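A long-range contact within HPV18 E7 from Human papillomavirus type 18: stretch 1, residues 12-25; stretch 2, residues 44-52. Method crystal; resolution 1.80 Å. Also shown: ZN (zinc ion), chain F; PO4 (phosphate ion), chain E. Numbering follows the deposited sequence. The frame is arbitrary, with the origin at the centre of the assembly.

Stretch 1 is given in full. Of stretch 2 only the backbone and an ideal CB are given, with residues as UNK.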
# COMPACT_ATOMS: atom_id res chain seq x y z
N LEU B 12 -2.01 -1.54 -16.71
CA LEU B 12 -3.25 -1.47 -17.47
C LEU B 12 -4.43 -1.74 -16.55
O LEU B 12 -4.42 -2.71 -15.79
CB LEU B 12 -3.25 -2.47 -18.63
CG LEU B 12 -2.30 -2.13 -19.78
CD1 LEU B 12 -1.83 -3.40 -20.48
CD2 LEU B 12 -3.02 -1.20 -20.75
N CYS B 13 -5.43 -0.87 -16.60
CA CYS B 13 -6.63 -1.06 -15.80
C CYS B 13 -7.81 -0.51 -16.59
O CYS B 13 -7.65 0.03 -17.69
CB CYS B 13 -6.48 -0.40 -14.42
SG CYS B 13 -6.11 1.41 -14.44
N MET B 14 -9.00 -0.64 -16.00
CA MET B 14 -10.23 -0.18 -16.61
C MET B 14 -10.80 0.99 -15.82
O MET B 14 -10.76 0.99 -14.58
CB MET B 14 -11.25 -1.33 -16.67
CG MET B 14 -12.50 -1.05 -17.50
SD MET B 14 -13.83 -2.29 -17.29
CE MET B 14 -14.18 -2.09 -15.54
N CYS B 15 -11.30 2.00 -16.52
CA CYS B 15 -12.02 3.07 -15.85
C CYS B 15 -13.23 2.50 -15.11
O CYS B 15 -13.96 1.66 -15.64
CB CYS B 15 -12.47 4.14 -16.84
SG CYS B 15 -13.51 5.41 -16.07
N CYS B 16 -13.43 2.95 -13.87
CA CYS B 16 -14.54 2.43 -13.09
C CYS B 16 -15.88 3.04 -13.49
O CYS B 16 -16.89 2.69 -12.88
CB CYS B 16 -14.29 2.64 -11.60
SG CYS B 16 -14.07 4.36 -11.09
N LYS B 17 -15.90 3.92 -14.48
CA LYS B 17 -17.14 4.54 -14.92
C LYS B 17 -17.56 4.17 -16.34
O LYS B 17 -18.76 4.20 -16.63
CB LYS B 17 -17.04 6.07 -14.84
CG LYS B 17 -16.84 6.60 -13.43
CD LYS B 17 -17.95 6.12 -12.50
CE LYS B 17 -17.39 5.77 -11.14
NZ LYS B 17 -18.03 4.54 -10.55
N CYS B 18 -16.63 3.79 -17.22
CA CYS B 18 -16.97 3.72 -18.64
C CYS B 18 -16.29 2.60 -19.41
O CYS B 18 -16.38 2.60 -20.65
CB CYS B 18 -16.63 5.04 -19.32
SG CYS B 18 -14.90 5.14 -19.81
N GLU B 19 -15.60 1.67 -18.76
CA GLU B 19 -15.02 0.49 -19.41
C GLU B 19 -13.81 0.81 -20.29
O GLU B 19 -13.19 -0.12 -20.83
CB GLU B 19 -16.06 -0.27 -20.25
CG GLU B 19 -16.06 -1.79 -20.12
CD GLU B 19 -17.34 -2.40 -20.67
OE1 GLU B 19 -17.27 -3.35 -21.48
OE2 GLU B 19 -18.43 -1.92 -20.30
N ALA B 20 -13.45 2.08 -20.47
CA ALA B 20 -12.26 2.39 -21.26
C ALA B 20 -11.01 1.93 -20.53
O ALA B 20 -10.94 1.93 -19.29
CB ALA B 20 -12.17 3.88 -21.55
N ARG B 21 -10.01 1.51 -21.30
CA ARG B 21 -8.74 1.08 -20.74
C ARG B 21 -7.86 2.27 -20.38
O ARG B 21 -7.78 3.25 -21.12
CB ARG B 21 -7.99 0.17 -21.72
CG ARG B 21 -8.71 -1.13 -22.01
CD ARG B 21 -8.28 -1.68 -23.36
NE ARG B 21 -6.86 -2.03 -23.36
CZ ARG B 21 -6.40 -3.28 -23.31
NH1 ARG B 21 -7.26 -4.29 -23.24
NH2 ARG B 21 -5.10 -3.52 -23.32
N ILE B 22 -7.20 2.18 -19.23
CA ILE B 22 -6.32 3.23 -18.74
C ILE B 22 -4.91 2.66 -18.66
O ILE B 22 -4.71 1.58 -18.11
CB ILE B 22 -6.76 3.76 -17.37
CG1 ILE B 22 -8.16 4.38 -17.46
CG2 ILE B 22 -5.74 4.75 -16.81
CD1 ILE B 22 -8.73 4.76 -16.11
N GLU B 23 -3.95 3.40 -19.21
CA GLU B 23 -2.54 3.03 -19.16
C GLU B 23 -1.85 3.98 -18.19
O GLU B 23 -1.74 5.18 -18.46
CB GLU B 23 -1.93 3.11 -20.56
CG GLU B 23 -1.04 1.94 -20.93
CD GLU B 23 -0.88 1.79 -22.44
OE1 GLU B 23 -1.91 1.67 -23.14
OE2 GLU B 23 0.28 1.80 -22.91
N LEU B 24 -1.38 3.45 -17.06
CA LEU B 24 -0.61 4.22 -16.09
C LEU B 24 0.84 3.78 -16.17
O LEU B 24 1.14 2.58 -16.17
CB LEU B 24 -1.13 4.01 -14.67
CG LEU B 24 -2.60 4.31 -14.41
CD1 LEU B 24 -2.94 3.87 -13.00
CD2 LEU B 24 -2.87 5.79 -14.60
N VAL B 25 1.75 4.75 -16.24
CA VAL B 25 3.17 4.49 -16.33
C VAL B 25 3.82 5.04 -15.07
O VAL B 25 3.71 6.24 -14.78
CB VAL B 25 3.78 5.11 -17.60
CG1 VAL B 25 5.28 4.84 -17.66
CG2 VAL B 25 3.07 4.55 -18.83
N UNK B 44 -9.17 0.31 -4.85
CA UNK B 44 -8.68 1.45 -5.63
C UNK B 44 -9.01 1.26 -7.11
O UNK B 44 -8.66 0.24 -7.70
CB UNK B 44 -7.17 1.63 -5.44
N UNK B 45 -9.69 2.25 -7.69
CA UNK B 45 -10.04 2.28 -9.10
C UNK B 45 -9.71 3.65 -9.66
O UNK B 45 -9.80 4.65 -8.95
CB UNK B 45 -11.52 1.95 -9.31
N UNK B 46 -9.36 3.70 -10.94
CA UNK B 46 -9.08 4.96 -11.61
C UNK B 46 -10.23 5.38 -12.52
O UNK B 46 -10.97 4.55 -13.06
CB UNK B 46 -7.79 4.85 -12.42
N UNK B 47 -10.39 6.70 -12.65
CA UNK B 47 -11.39 7.31 -13.52
C UNK B 47 -10.66 7.91 -14.71
O UNK B 47 -9.69 8.66 -14.54
CB UNK B 47 -12.21 8.37 -12.78
N UNK B 48 -11.11 7.58 -15.92
CA UNK B 48 -10.45 8.08 -17.12
C UNK B 48 -10.63 9.59 -17.21
O UNK B 48 -11.47 10.17 -16.51
CB UNK B 48 -11.00 7.39 -18.37
N UNK B 49 -9.82 10.27 -18.03
CA UNK B 49 -9.93 11.74 -18.09
C UNK B 49 -11.30 12.22 -18.53
O UNK B 49 -11.81 13.21 -17.98
CB UNK B 49 -8.88 12.30 -19.04
N UNK B 50 -11.93 11.53 -19.48
CA UNK B 50 -13.24 11.98 -19.96
C UNK B 50 -14.27 11.93 -18.85
O UNK B 50 -14.96 12.92 -18.58
CB UNK B 50 -13.70 11.13 -21.14
N UNK B 51 -14.40 10.77 -18.18
CA UNK B 51 -15.34 10.65 -17.07
C UNK B 51 -15.02 11.60 -15.93
O UNK B 51 -15.91 11.93 -15.13
CB UNK B 51 -15.35 9.21 -16.55
N UNK B 52 -13.76 12.04 -15.83
CA UNK B 52 -13.38 12.99 -14.79
C UNK B 52 -13.94 14.38 -15.06
O UNK B 52 -14.18 15.15 -14.12
CB UNK B 52 -11.86 13.06 -14.67
ZN ZN F . -14.29 6.59 -18.19
P PO4 E . -6.86 -7.43 -23.09
O1 PO4 E . -8.14 -6.66 -23.34
O2 PO4 E . -6.70 -8.58 -24.06
O3 PO4 E . -5.70 -6.48 -23.24
O4 PO4 E . -6.89 -7.99 -21.68

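Position 44 has nothing of stretch 1 within 5.5 Å of its ideal CB, which leaves the choice open; Leu44 makes no contact here.

At position 45 the backbone is extended and CA-to-CB points toward stretch 1, with the ideal CB 3.7 Å from Cys16 CB. A small residue such as Ser, Ala or Thr suits so close an approach. It is Ser45, whose CB packs 3.6 Å from Cys16 CB.

Position 46 is also extended, but its bond runs sideways. Its carbonyl O accepts from Cys16 N at 3.0 Å; any residue could offer this. The ideal CB sits 3.8 Å from Ile22 CD1 and 4.3 Å from Cys13 SG, with Leu24 CD1 at 5.0 Å. That apolar setting favours Leu, Ile, Met or an aromatic. It is Phe46, the residue of stretch 2 that stretch 1 covers most. Leu24 CD1 lies over one ring face, 3.6 Å from Phe46 CZ, in a CH-pi contact. A water accepts from Phe46 N and donates to Met14 O, both at 2.8 Å, joining the backbones where no direct bond forms.

Position 47 points sideways, its ideal CB 4.6 Å from Cys15 SG and 4.7 Å from Cys16 SG. A medium aliphatic such as Val, Ile or Leu would fit. Val47 sets CG2 3.7 Å from Cys16 SG.

Position 48 is decided by the metal. The zinc already holds Cys15 SG at 2.5 Å and Cys18 SG at 2.3 Å, and this CB points toward stretch 1; Cys or His could be considered. The backbone N donates to Cys15 SG at 3.2 Å, nearly linearly, so one sulfur serves both metal and amide. Cys48 binds zinc through SG at 2.2 Å. It also caps the helix, Cys48 SG accepting from the N of position 51 at 3.5 Å.

Positions 49 and 50 have helical angles and no stretch 1 atom within 5.5 Å of their ideal CBs. The first helical turn, with phi near -60°, admits proline: Pro49, then Trp50, neither in contact.

Position 51 turns back toward stretch 1, its ideal CB 4.0 Å from Lys17 CB and 4.3 Å from Cys15 SG. A fourth ligand is wanted, again Cys or perhaps His. Cys51 SG binds zinc at 2.4 Å and packs 3.5 Å from Cys18 CB.

Position 52 is helical and out of reach; many residues would do, and Ala52 is the one present.

Stretch 2, residues 44-52: LSFVCPWCA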
# COMPACT_ATOMS: atom_id res chain seq x y z
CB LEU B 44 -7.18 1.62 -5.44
CG LEU B 44 -6.49 2.76 -6.19
CD1 LEU B 44 -6.90 4.08 -5.57
CD2 LEU B 44 -4.95 2.63 -6.20
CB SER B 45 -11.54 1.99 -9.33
OG SER B 45 -11.90 0.68 -8.94
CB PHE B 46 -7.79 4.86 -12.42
CG PHE B 46 -6.57 4.95 -11.57
CD1 PHE B 46 -6.14 3.85 -10.85
CD2 PHE B 46 -5.87 6.15 -11.46
CE1 PHE B 46 -5.02 3.94 -10.03
CE2 PHE B 46 -4.75 6.24 -10.66
CZ PHE B 46 -4.31 5.13 -9.94
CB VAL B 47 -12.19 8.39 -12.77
CG1 VAL B 47 -13.28 8.95 -13.66
CG2 VAL B 47 -12.78 7.82 -11.48
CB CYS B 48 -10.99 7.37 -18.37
SG CYS B 48 -12.66 7.79 -18.93
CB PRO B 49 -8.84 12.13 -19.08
CG PRO B 49 -7.83 11.04 -18.96
CD PRO B 49 -8.64 9.79 -18.77
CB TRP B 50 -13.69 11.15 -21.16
CG TRP B 50 -14.92 11.75 -21.77
CD1 TRP B 50 -14.95 12.64 -22.81
CD2 TRP B 50 -16.28 11.57 -21.36
NE1 TRP B 50 -16.25 13.00 -23.07
CE2 TRP B 50 -17.08 12.36 -22.20
CE3 TRP B 50 -16.89 10.80 -20.36
CZ2 TRP B 50 -18.46 12.41 -22.08
CZ3 TRP B 50 -18.26 10.85 -20.25
CH2 TRP B 50 -19.03 11.65 -21.10
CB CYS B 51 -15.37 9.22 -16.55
SG CYS B 51 -16.07 8.07 -17.71
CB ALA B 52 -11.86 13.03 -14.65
O HOH W 1 -9.07 1.32 -12.34
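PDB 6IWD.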